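Local coordinates for protein endoglucanase (Ganoderma lucidum, PDB 5D8Z) that probably hydrolyses internal beta-1,4-glucosidic bonds of cellulose and related glucans, as a family 5 endoglucanase, at residues N252-D255 / N256-P260; D96-A99 / E100-L104. All blocks are in the same frame, centred on the assembly; numbering follows the deposited sequence.

In the fold
From the N terminus, interaction 2 (residues 96-104) comes first, on helix 95-110 between the adjacent barrel strands 74-79 and 114-119. Interaction 1 (residues 252-260) follows much later, at the start of helix 254-267 between strands 230-235 and 272-277. Each is a contact within one or two helical turns and closes no long loop; they run in series and neither nest nor cross. The centres of interactions 1 and 2 are about 38 Å apart, and the nearest atoms of interactions 1 and 2 about 22 Å, on opposite sides of the chain's centre. Their aromatic side chains tie helices to different parts of one eight-stranded barrel: interaction 2 reaches strand 74-79, interaction 1 reaches F303 and helix 283-298.

Interaction 1 of 2, residues N252-D255 / N256-P260; sequences NNID and NAWAP
N256 sets its amide OD1 beside D255, 3.5 Å from that residue's CB. A257 brings its N 3.0 Å from N253 O, a weak hydrogen bond at a poor angle. W258 N gives the same carbonyl a stronger one, 2.9 Å from N253 O, in the carbonyl plane at an N-H...O angle of 161°. With CG anti to its carbonyl carbon (chi1 -51°), the W258 indole runs back along the helix start: NE1 lies 3.3 Å from N253 CB, and CD1 has N252 O at the ring edge, in plane, at 3.6 Å. Beyond the segments the indole meets F303 edge-to-face and touches Y295. An alanine here is likely to leave F303 without its edge-to-face partner and N253 CB without the indole nitrogen against it, and open a gap toward Y295. A259 N bonds to I254 O at 2.8 Å (158°). P260, lacking an N-H, rests its CD 3.5 Å from D255 O. Bonds from W258 and A259 to carbonyls five residues back mark a pi-type widening at a helix N terminus, in a beta-alpha-beta unit of the TIM barrel; the side chain of N253, whose OD1 is hydrogen-bonded to K236 NZ, is about 10 Å from a bound beta-D-glucopyranose.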
# COMPACT_ATOMS: atom_id res chain seq x y z
N ASN A 252 6.07 3.55 19.48
CA ASN A 252 4.87 2.89 18.95
C ASN A 252 3.88 3.82 18.27
O ASN A 252 2.77 3.39 17.93
CB ASN A 252 4.15 2.08 20.03
CG ASN A 252 3.73 2.89 21.27
OD1 ASN A 252 3.51 4.11 21.23
ND2 ASN A 252 3.62 2.18 22.38
N ASN A 253 4.26 5.08 18.10
CA ASN A 253 3.47 6.06 17.35
C ASN A 253 2.08 6.33 17.84
O ASN A 253 1.32 6.98 17.13
CB ASN A 253 3.36 5.62 15.90
CG ASN A 253 4.69 5.37 15.26
OD1 ASN A 253 5.48 6.29 15.05
ND2 ASN A 253 4.96 4.12 14.94
N ILE A 254 1.73 5.86 19.03
CA ILE A 254 0.37 6.09 19.56
C ILE A 254 0.16 7.55 19.94
O ILE A 254 -0.79 8.17 19.47
CB ILE A 254 0.08 5.22 20.78
CG1 ILE A 254 -0.03 3.76 20.32
CG2 ILE A 254 -1.20 5.67 21.45
CD1 ILE A 254 0.27 2.72 21.39
N ASP A 255 1.06 8.06 20.79
CA ASP A 255 0.98 9.43 21.30
C ASP A 255 0.98 10.48 20.21
O ASP A 255 0.17 11.41 20.24
CB ASP A 255 2.15 9.72 22.25
CG ASP A 255 1.94 9.17 23.66
OD1 ASP A 255 0.94 8.47 23.89
OD2 ASP A 255 2.78 9.46 24.55
N ASN A 256 1.90 10.34 19.25
CA ASN A 256 2.11 11.37 18.21
C ASN A 256 1.40 11.14 16.88
O ASN A 256 1.35 12.05 16.05
CB ASN A 256 3.61 11.55 17.97
CG ASN A 256 4.34 12.06 19.21
OD1 ASN A 256 3.75 12.19 20.29
ND2 ASN A 256 5.63 12.34 19.05
N ALA A 257 0.82 9.94 16.70
CA ALA A 257 0.24 9.57 15.42
C ALA A 257 -1.13 8.93 15.50
O ALA A 257 -2.09 9.50 15.02
CB ALA A 257 1.20 8.68 14.68
N TRP A 258 -1.24 7.75 16.09
CA TRP A 258 -2.50 7.01 16.02
C TRP A 258 -3.58 7.58 16.90
O TRP A 258 -4.75 7.53 16.54
CB TRP A 258 -2.33 5.53 16.32
CG TRP A 258 -1.29 4.93 15.55
CD1 TRP A 258 -0.11 4.49 16.01
CD2 TRP A 258 -1.27 4.73 14.13
NE1 TRP A 258 0.64 3.98 14.99
CE2 TRP A 258 -0.04 4.12 13.81
CE3 TRP A 258 -2.17 4.99 13.10
CZ2 TRP A 258 0.31 3.79 12.51
CZ3 TRP A 258 -1.82 4.64 11.81
CH2 TRP A 258 -0.59 4.04 11.53
N ALA A 259 -3.21 8.11 18.06
CA ALA A 259 -4.22 8.76 18.94
C ALA A 259 -4.83 9.97 18.26
O ALA A 259 -6.04 9.94 17.98
CB ALA A 259 -3.64 9.14 20.29
N PRO A 260 -4.01 11.02 17.94
CA PRO A 260 -4.58 12.21 17.28
C PRO A 260 -5.33 11.82 16.04
O PRO A 260 -6.43 12.33 15.75
CB PRO A 260 -3.35 13.05 16.91
CG PRO A 260 -2.30 12.61 17.85
CD PRO A 260 -2.54 11.14 18.01

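Interaction 2 of 2, residues D96-A99 / E100-L104; sequences DNWA and EYDAL
D102 OD1 is gripped by two hydrogen bonds, to Y151 OH and Q106 NE2, while CB of the same residue lies 3.9 Å from NE1 of W98. These two bonds probably limit the turn of the carboxylate, whose plane is only 10° from that of the indole. The backbone supports the pairing: D102 N bonds to W98 O at 2.7 Å, nearly straight. The bonds Y101 N to N97 O and A103 N to A99 O, both 3.1 Å, complete the turn; that from E100 N to D96 O is weak at 3.4 Å. W98 carries CG anti to its backbone N (chi1 -178°), which swings the indole forward over the following turn, where CZ3 touches Y101 CD2 at 3.9 Å. The two rings meet obliquely, with six-membered centroids 5.7 Å apart and planes at 55°. Each ring has further support: K150 makes a cation-pi contact with W98, and Y101 packs against V79 while its OH bonds to L77 O. The i to i+3 and i to i+4 contacts are those of a regular alpha-helix, and Y101 joins it to strand 74-79, as one of the helices packed outside the strands of a (beta/alpha)8 barrel.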
# COMPACT_ATOMS: atom_id res chain seq x y z
N ASP A 96 2.12 -7.83 -22.09
CA ASP A 96 3.10 -8.78 -21.59
C ASP A 96 3.46 -8.47 -20.15
O ASP A 96 3.50 -9.38 -19.32
CB ASP A 96 4.36 -8.82 -22.44
CG ASP A 96 4.07 -9.16 -23.91
OD1 ASP A 96 3.18 -10.00 -24.21
OD2 ASP A 96 4.74 -8.56 -24.78
N ASN A 97 3.70 -7.19 -19.84
CA ASN A 97 4.00 -6.81 -18.46
C ASN A 97 2.78 -7.07 -17.57
O ASN A 97 2.88 -7.64 -16.49
CB ASN A 97 4.42 -5.34 -18.39
CG ASN A 97 5.82 -5.08 -18.94
OD1 ASN A 97 6.35 -5.88 -19.71
ND2 ASN A 97 6.41 -3.93 -18.57
N TRP A 98 1.62 -6.69 -18.04
CA TRP A 98 0.42 -6.88 -17.27
C TRP A 98 0.14 -8.35 -17.00
O TRP A 98 -0.37 -8.72 -15.93
CB TRP A 98 -0.77 -6.24 -17.98
CG TRP A 98 -2.00 -6.39 -17.18
CD1 TRP A 98 -2.98 -7.33 -17.34
CD2 TRP A 98 -2.37 -5.61 -16.05
NE1 TRP A 98 -3.95 -7.16 -16.38
CE2 TRP A 98 -3.59 -6.11 -15.58
CE3 TRP A 98 -1.78 -4.54 -15.39
CZ2 TRP A 98 -4.23 -5.57 -14.47
CZ3 TRP A 98 -2.42 -4.00 -14.28
CH2 TRP A 98 -3.63 -4.53 -13.83
N ALA A 99 0.43 -9.21 -17.96
CA ALA A 99 0.29 -10.65 -17.71
C ALA A 99 1.10 -11.10 -16.48
O ALA A 99 0.59 -11.82 -15.61
CB ALA A 99 0.72 -11.40 -18.93
N GLU A 100 2.34 -10.63 -16.40
CA GLU A 100 3.16 -10.89 -15.24
C GLU A 100 2.48 -10.40 -13.97
O GLU A 100 2.31 -11.17 -13.01
CB GLU A 100 4.55 -10.27 -15.40
CG GLU A 100 5.53 -11.18 -16.15
CD GLU A 100 6.81 -10.50 -16.66
OE1 GLU A 100 7.19 -9.36 -16.25
OE2 GLU A 100 7.49 -11.16 -17.47
N TYR A 101 2.02 -9.15 -13.97
CA TYR A 101 1.53 -8.56 -12.74
C TYR A 101 0.20 -9.14 -12.35
O TYR A 101 -0.08 -9.31 -11.16
CB TYR A 101 1.46 -7.06 -12.85
CG TYR A 101 0.91 -6.40 -11.61
CD1 TYR A 101 1.65 -6.30 -10.44
CD2 TYR A 101 -0.38 -5.87 -11.59
CE1 TYR A 101 1.13 -5.67 -9.31
CE2 TYR A 101 -0.89 -5.25 -10.47
CZ TYR A 101 -0.14 -5.16 -9.35
OH TYR A 101 -0.70 -4.55 -8.28
N ASP A 102 -0.63 -9.47 -13.32
CA ASP A 102 -1.90 -10.09 -13.01
C ASP A 102 -1.66 -11.44 -12.35
O ASP A 102 -2.37 -11.77 -11.40
CB ASP A 102 -2.76 -10.25 -14.26
CG ASP A 102 -4.10 -10.90 -13.95
OD1 ASP A 102 -4.85 -10.36 -13.11
OD2 ASP A 102 -4.41 -11.96 -14.55
N ALA A 103 -0.66 -12.20 -12.80
CA ALA A 103 -0.36 -13.53 -12.15
C ALA A 103 -0.12 -13.40 -10.66
O ALA A 103 -0.41 -14.29 -9.91
CB ALA A 103 0.81 -14.22 -12.80
N LEU A 104 0.40 -12.29 -10.21
CA LEU A 104 0.64 -12.13 -8.82
C LEU A 104 -0.70 -11.87 -8.14
O LEU A 104 -1.02 -12.49 -7.12
CB LEU A 104 1.61 -10.98 -8.61
CG LEU A 104 2.04 -10.62 -7.21
CD1 LEU A 104 2.44 -11.87 -6.44
CD2 LEU A 104 3.19 -9.61 -7.29